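Local coordinates for BH1974 protein (Bacillus halodurans, PDB 3ON5), which probably assists the maturation of xanthine dehydrogenase and related molybdenum enzymes rather than oxidising purines itself, at residues A[209-212]-A[213-217]; A[277-280]-A[281-285]; A[308-311]-A[312-315]; A[332-335]-A[336-340]. All blocks are in the same frame, centred on the assembly; numbering follows the deposited sequence.

Contact 1. Residues A[209-212]-A[213-217]; sequences PDVP and PLVTF
The N-terminal part of helix 211-221, which follows strand 200-205 of the Rossmann domain, brings Val-211 and Pro-212 against Pro-213, Val-215 and Thr-216. Two successive i to i+4 bonds define it: Val-215 N gives its hydrogen to Val-211 O at 3.1 Å, and Thr-216 N binds Pro-212 O. Neither proline has an N-H to offer, a lack that costs little near a helix N terminus, where amide hydrogens have no preceding carbonyl within the helix. The rings of Pro-212 and Pro-213 lie side by side and point the same way, a spacing that comes largely with the Pro-Pro peptide bond; beyond it, the CG of Pro-213 rests 3.4 Å from Asp-210 O. Replacing Pro-213 by an alanine removes the ring that restrains phi and would probably leave this turn freer to move and Asp-210 O without its CG neighbour. The helix is the crossover of a beta-alpha-beta unit whose second strand is 223-229, and the valines face that sheet. With CG1 trans to the backbone N (chi1 173°), Val-215 has its other methyl, CG2, 3.9 Å from Val-211 CG1, and both side chains touch Ile-204. The polar ends turn to other partners: Asp-210 OD2 bonds to His-271 NE2, and Thr-216 OG1 to Asp-242 OD2.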
loop_
_atom_site.group_PDB
_atom_site.type_symbol
_atom_site.label_atom_id
_atom_site.label_comp_id
_atom_site.label_asym_id
_atom_site.label_seq_id
_atom_site.Cartn_x
_atom_site.Cartn_y
_atom_site.Cartn_z
ATOM N N PRO A 209 -7.213 -22.967 25.069
ATOM C CA PRO A 209 -7.174 -21.620 24.456
ATOM C C PRO A 209 -5.919 -20.789 24.804
ATOM O O PRO A 209 -5.746 -19.691 24.250
ATOM C CB PRO A 209 -8.415 -20.936 25.021
ATOM C CG PRO A 209 -8.781 -21.703 26.222
ATOM C CD PRO A 209 -8.376 -23.111 25.964
ATOM N N ASP A 210 -5.016 -21.317 25.655
ATOM C CA ASP A 210 -3.765 -20.643 26.016
ATOM C C ASP A 210 -2.594 -21.041 25.072
ATOM O O ASP A 210 -1.554 -20.364 25.058
ATOM C CB ASP A 210 -3.387 -20.958 27.475
ATOM C CG ASP A 210 -3.247 -22.432 27.864
ATOM O OD1 ASP A 210 -4.129 -23.245 27.493
ATOM O OD2 ASP A 210 -2.368 -22.740 28.665
ATOM N N VAL A 211 -2.783 -22.119 24.269
ATOM C CA VAL A 211 -1.773 -22.708 23.382
ATOM C C VAL A 211 -1.694 -21.943 22.018
ATOM O O VAL A 211 -0.566 -21.774 21.544
ATOM C CB VAL A 211 -2.047 -24.219 23.165
ATOM C CG1 VAL A 211 -0.983 -24.854 22.280
ATOM C CG2 VAL A 211 -2.102 -24.944 24.503
ATOM N N PRO A 212 -2.789 -21.437 21.383
ATOM C CA PRO A 212 -2.626 -20.740 20.091
ATOM C C PRO A 212 -1.589 -19.578 20.116
ATOM O O PRO A 212 -0.794 -19.567 19.154
ATOM C CB PRO A 212 -4.033 -20.213 19.810
ATOM C CG PRO A 212 -4.907 -21.214 20.428
ATOM C CD PRO A 212 -4.223 -21.540 21.721
ATOM N N PRO A 213 -1.487 -18.660 21.143
ATOM C CA PRO A 213 -0.448 -17.609 21.070
ATOM C C PRO A 213 0.969 -18.184 21.094
ATOM O O PRO A 213 1.828 -17.675 20.377
ATOM C CB PRO A 213 -0.700 -16.744 22.310
ATOM C CG PRO A 213 -1.588 -17.489 23.174
ATOM C CD PRO A 213 -2.331 -18.476 22.348
ATOM N N LEU A 214 1.202 -19.253 21.877
ATOM C CA LEU A 214 2.494 -19.917 21.969
ATOM C C LEU A 214 2.901 -20.509 20.614
ATOM O O LEU A 214 4.067 -20.398 20.243
ATOM C CB LEU A 214 2.437 -21.009 23.041
ATOM C CG LEU A 214 3.650 -21.901 23.177
ATOM C CD1 LEU A 214 4.797 -21.170 23.813
ATOM C CD2 LEU A 214 3.306 -23.091 23.981
ATOM N N VAL A 215 1.951 -21.127 19.884
ATOM C CA VAL A 215 2.207 -21.702 18.561
ATOM C C VAL A 215 2.625 -20.562 17.615
ATOM O O VAL A 215 3.614 -20.716 16.908
ATOM C CB VAL A 215 0.993 -22.518 18.012
ATOM C CG1 VAL A 215 1.208 -22.965 16.569
ATOM C CG2 VAL A 215 0.707 -23.727 18.900
ATOM N N THR A 216 1.924 -19.403 17.654
ATOM C CA THR A 216 2.221 -18.257 16.799
ATOM C C THR A 216 3.615 -17.687 17.108
ATOM O O THR A 216 4.413 -17.498 16.195
ATOM C CB THR A 216 1.138 -17.207 16.990
ATOM O OG1 THR A 216 -0.075 -17.743 16.488
ATOM C CG2 THR A 216 1.447 -15.894 16.280
ATOM N N PHE A 217 3.904 -17.405 18.372
ATOM C CA PHE A 217 5.179 -16.828 18.750
ATOM C C PHE A 217 6.310 -17.810 18.434
ATOM O O PHE A 217 7.289 -17.393 17.840
ATOM C CB PHE A 217 5.181 -16.423 20.229
ATOM C CG PHE A 217 4.133 -15.402 20.648
ATOM C CD1 PHE A 217 3.629 -14.482 19.739
ATOM C CD2 PHE A 217 3.742 -15.288 21.975
ATOM C CE1 PHE A 217 2.689 -13.521 20.136
ATOM C CE2 PHE A 217 2.800 -14.328 22.370
ATOM C CZ PHE A 217 2.290 -13.446 21.449
#

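Contact 2. Residues A[277-280]-A[281-285]; sequences QEIL and HFLLE
An i to i+4 pairing of a glutamine with a histidine, Gln-277 with His-281, lies on the side of helix 273-283 that faces the end of helix 297-304. The two side chains lie alongside each other and point the same way, the amide and ring planes turned 55° apart, so they are not stacked. The touching is done by the aliphatic part of the glutamine: Gln-277 CG comes within 3.5 Å of His-281 NE2 and 3.6 Å of His-281 CD2. Extension of the Gln-277 chain beyond CG (chi2 179°) carries its amide past the ring toward Leu-303 O, and there Gln-277 NE2 and His-281 NE2 both bond, so one carbonyl near the end of helix 297-304 receives two donors. A leucine in place of His-281 would probably leave Leu-303 O with the glutamine amide but without its imidazole mate, and Gln-277 less firmly flanked. The backbone bond from His-281 N to Gln-277 O, at 3.0 Å, joins the same two residues. On another side of the helix Ile-279 and Leu-283 also run side by side, Ile-279 CG2 meeting Leu-283 CD1 at 3.9 Å, and they pack on Ile-268 and Val-266 of strand 265-268, respectively. Leu-283 N bonds to Ile-279 O at 3.2 Å. Phe-282 N binds Glu-278 O, with a second, weak bond to Ile-279 O. Apolar residues toward the sheet, and a mixed face of leucines and the Gln-277/His-281 pair toward helix 297-304, suit the crossover helix of a beta-alpha-beta unit, here joining strands 265-268 and 290-293 of the Rossmann domain.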
loop_
_atom_site.group_PDB
_atom_site.type_symbol
_atom_site.label_atom_id
_atom_site.label_comp_id
_atom_site.label_asym_id
_atom_site.label_seq_id
_atom_site.Cartn_x
_atom_site.Cartn_y
_atom_site.Cartn_z
ATOM N N GLN A 277 1.121 -36.144 34.028
ATOM C CA GLN A 277 1.889 -37.162 34.709
ATOM C C GLN A 277 2.262 -38.312 33.755
ATOM O O GLN A 277 3.400 -38.762 33.847
ATOM C CB GLN A 277 1.116 -37.695 35.910
ATOM C CG GLN A 277 2.001 -38.484 36.852
ATOM C CD GLN A 277 1.252 -38.984 38.040
ATOM O OE1 GLN A 277 0.334 -39.802 37.918
ATOM N NE2 GLN A 277 1.686 -38.560 39.226
ATOM N N GLU A 278 1.365 -38.773 32.824
ATOM C CA GLU A 278 1.805 -39.872 31.940
ATOM C C GLU A 278 2.839 -39.333 30.963
ATOM O O GLU A 278 3.833 -40.020 30.734
ATOM C CB GLU A 278 0.677 -40.659 31.189
ATOM C CG GLU A 278 -0.173 -40.023 30.083
ATOM C CD GLU A 278 -1.226 -40.972 29.497
ATOM O OE1 GLU A 278 -1.350 -42.101 30.029
ATOM O OE2 GLU A 278 -1.935 -40.597 28.526
ATOM N N ILE A 279 2.672 -38.071 30.485
ATOM C CA ILE A 279 3.623 -37.449 29.545
ATOM C C ILE A 279 5.020 -37.340 30.205
ATOM O O ILE A 279 5.986 -37.861 29.647
ATOM C CB ILE A 279 3.137 -36.080 29.038
ATOM C CG1 ILE A 279 1.730 -36.177 28.418
ATOM C CG2 ILE A 279 4.147 -35.511 28.034
ATOM C CD1 ILE A 279 1.024 -34.889 28.274
ATOM N N LEU A 280 5.099 -36.728 31.398
ATOM C CA LEU A 280 6.348 -36.539 32.129
ATOM C C LEU A 280 7.043 -37.874 32.470
ATOM O O LEU A 280 8.237 -38.006 32.218
ATOM C CB LEU A 280 6.081 -35.759 33.419
ATOM C CG LEU A 280 7.290 -35.458 34.317
ATOM C CD1 LEU A 280 8.341 -34.639 33.591
ATOM C CD2 LEU A 280 6.841 -34.762 35.585
ATOM N N HIS A 281 6.307 -38.850 33.022
ATOM C CA HIS A 281 6.842 -40.153 33.410
ATOM C C HIS A 281 7.423 -40.891 32.223
ATOM O O HIS A 281 8.385 -41.624 32.403
ATOM C CB HIS A 281 5.765 -41.002 34.074
ATOM C CG HIS A 281 5.522 -40.633 35.512
ATOM N ND1 HIS A 281 5.523 -41.588 36.515
ATOM C CD2 HIS A 281 5.379 -39.415 36.081
ATOM C CE1 HIS A 281 5.325 -40.924 37.648
ATOM N NE2 HIS A 281 5.239 -39.615 37.435
ATOM N N PHE A 282 6.885 -40.674 31.010
ATOM C CA PHE A 282 7.383 -41.323 29.804
ATOM C C PHE A 282 8.721 -40.717 29.392
ATOM O O PHE A 282 9.640 -41.451 29.039
ATOM C CB PHE A 282 6.357 -41.214 28.659
ATOM C CG PHE A 282 6.817 -41.802 27.348
ATOM C CD1 PHE A 282 7.565 -41.044 26.448
ATOM C CD2 PHE A 282 6.494 -43.109 27.002
ATOM C CE1 PHE A 282 8.009 -41.600 25.238
ATOM C CE2 PHE A 282 6.935 -43.661 25.794
ATOM C CZ PHE A 282 7.698 -42.909 24.926
ATOM N N LEU A 283 8.806 -39.372 29.410
ATOM C CA LEU A 283 9.957 -38.578 28.993
ATOM C C LEU A 283 11.078 -38.533 30.030
ATOM O O LEU A 283 12.116 -37.940 29.743
ATOM C CB LEU A 283 9.498 -37.143 28.729
ATOM C CG LEU A 283 8.440 -36.910 27.654
ATOM C CD1 LEU A 283 8.053 -35.458 27.614
ATOM C CD2 LEU A 283 8.903 -37.362 26.287
ATOM N N LEU A 284 10.880 -39.141 31.223
ATOM C CA LEU A 284 11.845 -39.104 32.318
ATOM C C LEU A 284 13.233 -39.600 31.937
ATOM O O LEU A 284 14.181 -38.825 32.062
ATOM C CB LEU A 284 11.385 -39.916 33.527
ATOM C CG LEU A 284 10.445 -39.240 34.497
ATOM C CD1 LEU A 284 10.090 -40.169 35.590
ATOM C CD2 LEU A 284 11.085 -38.013 35.131
ATOM N N GLU A 285 13.386 -40.863 31.533
ATOM C CA GLU A 285 14.731 -41.368 31.263
ATOM C C GLU A 285 15.207 -40.949 29.875
ATOM O O GLU A 285 16.414 -41.036 29.621
ATOM C CB GLU A 285 14.798 -42.898 31.411
ATOM C CG GLU A 285 14.703 -43.413 32.844
ATOM C CD GLU A 285 15.974 -43.420 33.672
ATOM O OE1 GLU A 285 17.050 -43.057 33.143
ATOM O OE2 GLU A 285 15.899 -43.851 34.846
#

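Contact 3. Residues A[308-311]-A[312-315]; sequences KPPD and HLYS
One face of the His-312 imidazole receives the CB of Asp-311, 4.0 Å from the ring centroid and 25° off the normal, a CH-pi contact between neighbours in sequence. The carbon sits toward the rim, closest to the nitrogen side: Asp-311 CB is 3.7 Å from His-312 ND1. A first torsion of -55° keeps the His-312 ring on the side of its own backbone N, which folds it back over the preceding residue. The carboxylate itself takes no part, Asp-311 OD2 remaining 5.0 Å from His-312 ND1; that nitrogen makes a weak hydrogen bond to Leu-288 O instead. Flanking this pair, the side chains of Pro-310 and Leu-313 meet at a slant. Leu-313 CD2 approaches Pro-310 CD at 3.8 Å, while Leu-313 CB lies 3.6 Å from Pro-310 O. The same methyl reaches Pro-309 more loosely, and these apolar groups turn toward Leu-304 of helix 297-304, with Pro-310 and Leu-313 also touching Ile-291. The contact belongs to the loop between helix 297-304 and strand 313-314 and brings the chain into that short strand, the outermost parallel strand at one edge of the six-stranded Rossmann sheet.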
loop_
_atom_site.group_PDB
_atom_site.type_symbol
_atom_site.label_atom_id
_atom_site.label_comp_id
_atom_site.label_asym_id
_atom_site.label_seq_id
_atom_site.Cartn_x
_atom_site.Cartn_y
_atom_site.Cartn_z
ATOM N N LYS A 308 13.274 -39.268 40.058
ATOM C CA LYS A 308 14.425 -38.417 39.781
ATOM C C LYS A 308 14.020 -37.413 38.679
ATOM O O LYS A 308 13.642 -37.849 37.577
ATOM C CB LYS A 308 15.665 -39.236 39.403
ATOM N N PRO A 309 13.989 -36.083 38.992
ATOM C CA PRO A 309 13.581 -35.097 37.979
ATOM C C PRO A 309 14.477 -35.133 36.746
ATOM O O PRO A 309 15.661 -35.439 36.885
ATOM C CB PRO A 309 13.717 -33.752 38.715
ATOM C CG PRO A 309 14.640 -33.990 39.814
ATOM C CD PRO A 309 14.372 -35.405 40.250
ATOM N N PRO A 310 13.953 -34.838 35.535
ATOM C CA PRO A 310 14.822 -34.851 34.346
ATOM C C PRO A 310 15.837 -33.712 34.405
ATOM O O PRO A 310 15.581 -32.687 35.053
ATOM C CB PRO A 310 13.847 -34.689 33.175
ATOM C CG PRO A 310 12.483 -34.853 33.754
ATOM C CD PRO A 310 12.571 -34.460 35.181
ATOM N N ASP A 311 16.992 -33.895 33.743
ATOM C CA ASP A 311 18.077 -32.913 33.727
ATOM C C ASP A 311 17.609 -31.533 33.261
ATOM O O ASP A 311 18.014 -30.541 33.876
ATOM C CB ASP A 311 19.212 -33.393 32.812
ATOM C CG ASP A 311 19.768 -34.748 33.195
ATOM O OD1 ASP A 311 20.078 -34.950 34.402
ATOM O OD2 ASP A 311 19.917 -35.605 32.289
ATOM N N HIS A 312 16.762 -31.458 32.201
ATOM C CA HIS A 312 16.367 -30.163 31.662
ATOM C C HIS A 312 14.867 -29.901 31.862
ATOM O O HIS A 312 14.143 -29.549 30.925
ATOM C CB HIS A 312 16.751 -30.073 30.181
ATOM C CG HIS A 312 18.205 -30.359 29.961
ATOM N ND1 HIS A 312 18.640 -31.612 29.574
ATOM C CD2 HIS A 312 19.288 -29.579 30.201
ATOM C CE1 HIS A 312 19.962 -31.541 29.530
ATOM N NE2 HIS A 312 20.398 -30.341 29.904
ATOM N N LEU A 313 14.439 -29.987 33.117
ATOM C CA LEU A 313 13.077 -29.697 33.520
ATOM C C LEU A 313 12.971 -28.233 33.933
ATOM O O LEU A 313 13.828 -27.734 34.665
ATOM C CB LEU A 313 12.643 -30.626 34.655
ATOM C CG LEU A 313 11.206 -30.461 35.150
ATOM C CD1 LEU A 313 10.203 -30.767 34.044
ATOM C CD2 LEU A 313 10.955 -31.269 36.399
ATOM N N TYR A 314 11.937 -27.539 33.438
ATOM C CA TYR A 314 11.682 -26.133 33.716
ATOM C C TYR A 314 10.260 -25.983 34.216
ATOM O O TYR A 314 9.300 -26.101 33.452
ATOM C CB TYR A 314 11.943 -25.272 32.466
ATOM C CG TYR A 314 13.395 -25.233 32.044
ATOM C CD1 TYR A 314 13.952 -26.262 31.288
ATOM C CD2 TYR A 314 14.202 -24.146 32.355
ATOM C CE1 TYR A 314 15.293 -26.233 30.901
ATOM C CE2 TYR A 314 15.544 -24.105 31.973
ATOM C CZ TYR A 314 16.089 -25.156 31.257
ATOM O OH TYR A 314 17.416 -25.122 30.904
ATOM N N SER A 315 10.127 -25.827 35.528
ATOM C CA SER A 315 8.840 -25.598 36.175
ATOM C C SER A 315 9.078 -24.662 37.356
ATOM O O SER A 315 9.915 -24.984 38.202
ATOM C CB SER A 315 8.145 -26.892 36.590
ATOM O OG SER A 315 6.764 -26.664 36.833
#

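Contact 4. Residues A[332-335]-A[336-340]; sequences SIVA and QLIQL
Val-334 and Ile-338 carry their side chains at a slant to one another on the buried side of helix 326-343, with Val-334 CG1 at 3.9 Å from Ile-338 CD1. Ile-338 reaches back because a chi1 of -67° turns its CG1 branch toward the preceding turn, which lays CD1 3.6 Å from Val-334 O. That same carbonyl accepts the N-H of Ile-338 at 2.8 Å. One residue back in each turn, Ile-333 CG2 and Leu-337 CD1 meet more loosely at 4.3 Å, and Leu-337 CG hangs 3.3 Å from Ile-333 O. Ala-335 O takes the N-H of Gln-339 in the same i to i+4 pattern. Gln-336 points elsewhere: its extended chain ends with OE1 gripped by Gly-318 N and by Tyr-290 OH, so a buried amide oxygen has two partners. Among the neighbours of the apolar groups are Val-221 of helix 211-221, on which Val-334 and Ile-338 pack, and Ile-331 of the second subunit, which Val-334 and Ala-335 touch. The chemistry is therefore divided: the main chain is satisfied along the helix by successive i to i+4 bonds, its valine, leucine and isoleucines are left to dispersive packing, and the polar ends of Ser-332 and Gln-336 bond to the loop that holds Gly-318 and Leu-319.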
loop_
_atom_site.group_PDB
_atom_site.type_symbol
_atom_site.label_atom_id
_atom_site.label_comp_id
_atom_site.label_asym_id
_atom_site.label_seq_id
_atom_site.Cartn_x
_atom_site.Cartn_y
_atom_site.Cartn_z
ATOM N N SER A 332 6.944 -15.373 27.572
ATOM C CA SER A 332 7.825 -15.864 28.629
ATOM C C SER A 332 8.469 -17.200 28.236
ATOM O O SER A 332 9.671 -17.378 28.428
ATOM C CB SER A 332 7.030 -16.014 29.917
ATOM O OG SER A 332 7.858 -16.517 30.946
ATOM N N ILE A 333 7.688 -18.102 27.625
ATOM C CA ILE A 333 8.165 -19.422 27.235
ATOM C C ILE A 333 9.095 -19.286 26.028
ATOM O O ILE A 333 10.183 -19.851 26.066
ATOM C CB ILE A 333 6.985 -20.399 26.962
ATOM C CG1 ILE A 333 6.143 -20.609 28.244
ATOM C CG2 ILE A 333 7.508 -21.739 26.452
ATOM C CD1 ILE A 333 4.775 -21.125 28.000
ATOM N N VAL A 334 8.699 -18.528 24.989
ATOM C CA VAL A 334 9.512 -18.356 23.773
ATOM C C VAL A 334 10.842 -17.646 24.151
ATOM O O VAL A 334 11.900 -18.073 23.679
ATOM C CB VAL A 334 8.759 -17.628 22.642
ATOM C CG1 VAL A 334 9.614 -17.569 21.393
ATOM C CG2 VAL A 334 7.465 -18.360 22.314
ATOM N N ALA A 335 10.795 -16.652 25.070
ATOM C CA ALA A 335 11.975 -15.961 25.621
ATOM C C ALA A 335 12.950 -16.978 26.237
ATOM O O ALA A 335 14.129 -16.993 25.876
ATOM C CB ALA A 335 11.544 -14.940 26.658
ATOM N N GLN A 336 12.424 -17.894 27.079
ATOM C CA GLN A 336 13.189 -18.981 27.700
ATOM C C GLN A 336 13.783 -19.914 26.654
ATOM O O GLN A 336 14.917 -20.349 26.811
ATOM C CB GLN A 336 12.300 -19.790 28.654
ATOM C CG GLN A 336 13.065 -20.757 29.557
ATOM C CD GLN A 336 12.146 -21.339 30.581
ATOM O OE1 GLN A 336 11.158 -21.991 30.260
ATOM N NE2 GLN A 336 12.415 -21.072 31.839
ATOM N N LEU A 337 13.031 -20.215 25.592
ATOM C CA LEU A 337 13.474 -21.110 24.538
ATOM C C LEU A 337 14.627 -20.484 23.768
ATOM O O LEU A 337 15.643 -21.154 23.591
ATOM C CB LEU A 337 12.319 -21.481 23.603
ATOM C CG LEU A 337 11.222 -22.354 24.215
ATOM C CD1 LEU A 337 10.164 -22.652 23.197
ATOM C CD2 LEU A 337 11.773 -23.661 24.722
ATOM N N ILE A 338 14.505 -19.192 23.389
ATOM C CA ILE A 338 15.539 -18.403 22.695
ATOM C C ILE A 338 16.808 -18.360 23.569
ATOM O O ILE A 338 17.900 -18.681 23.092
ATOM C CB ILE A 338 15.018 -16.964 22.352
ATOM C CG1 ILE A 338 13.888 -17.042 21.308
ATOM C CG2 ILE A 338 16.158 -16.066 21.844
ATOM C CD1 ILE A 338 13.034 -15.760 21.107
ATOM N N GLN A 339 16.644 -18.003 24.856
ATOM C CA GLN A 339 17.736 -17.916 25.809
ATOM C C GLN A 339 18.552 -19.218 25.855
ATOM O O GLN A 339 19.770 -19.149 25.859
ATOM C CB GLN A 339 17.191 -17.593 27.202
ATOM C CG GLN A 339 18.282 -17.324 28.228
ATOM C CD GLN A 339 17.711 -17.279 29.614
ATOM O OE1 GLN A 339 17.790 -16.252 30.297
ATOM N NE2 GLN A 339 17.085 -18.385 30.043
ATOM N N LEU A 340 17.893 -20.384 25.848
ATOM C CA LEU A 340 18.569 -21.682 25.928
ATOM C C LEU A 340 19.213 -22.090 24.611
ATOM O O LEU A 340 20.246 -22.745 24.648
ATOM C CB LEU A 340 17.609 -22.794 26.369
ATOM C CG LEU A 340 16.947 -22.591 27.730
ATOM C CD1 LEU A 340 15.889 -23.629 27.967
ATOM C CD2 LEU A 340 17.971 -22.535 28.881
#

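From the N terminus, the contacts follow in series: none nests in or crosses another, and each joins adjoining residues, closing a helical turn or, in contact 3, a bend. Contact 1 starts the crossover helix after strand 200-205, contact 2 lies on the crossover helix after strand 265-268, and contact 3 leads into the edge strand. Contacts 2 and 3 meet where Leu-284 CD2 comes 3.7 Å from Pro-310 CG. Contact 4, on the last helix, touches contact 3 through Tyr-314 and contact 1 through Leu-214 and Phe-217, so it spans from the edge strand to helix 211-221. Contacts 1 and 4 also reach the second subunit. Contacts 1 and 2 remain apart, nearest atoms about 11 Å.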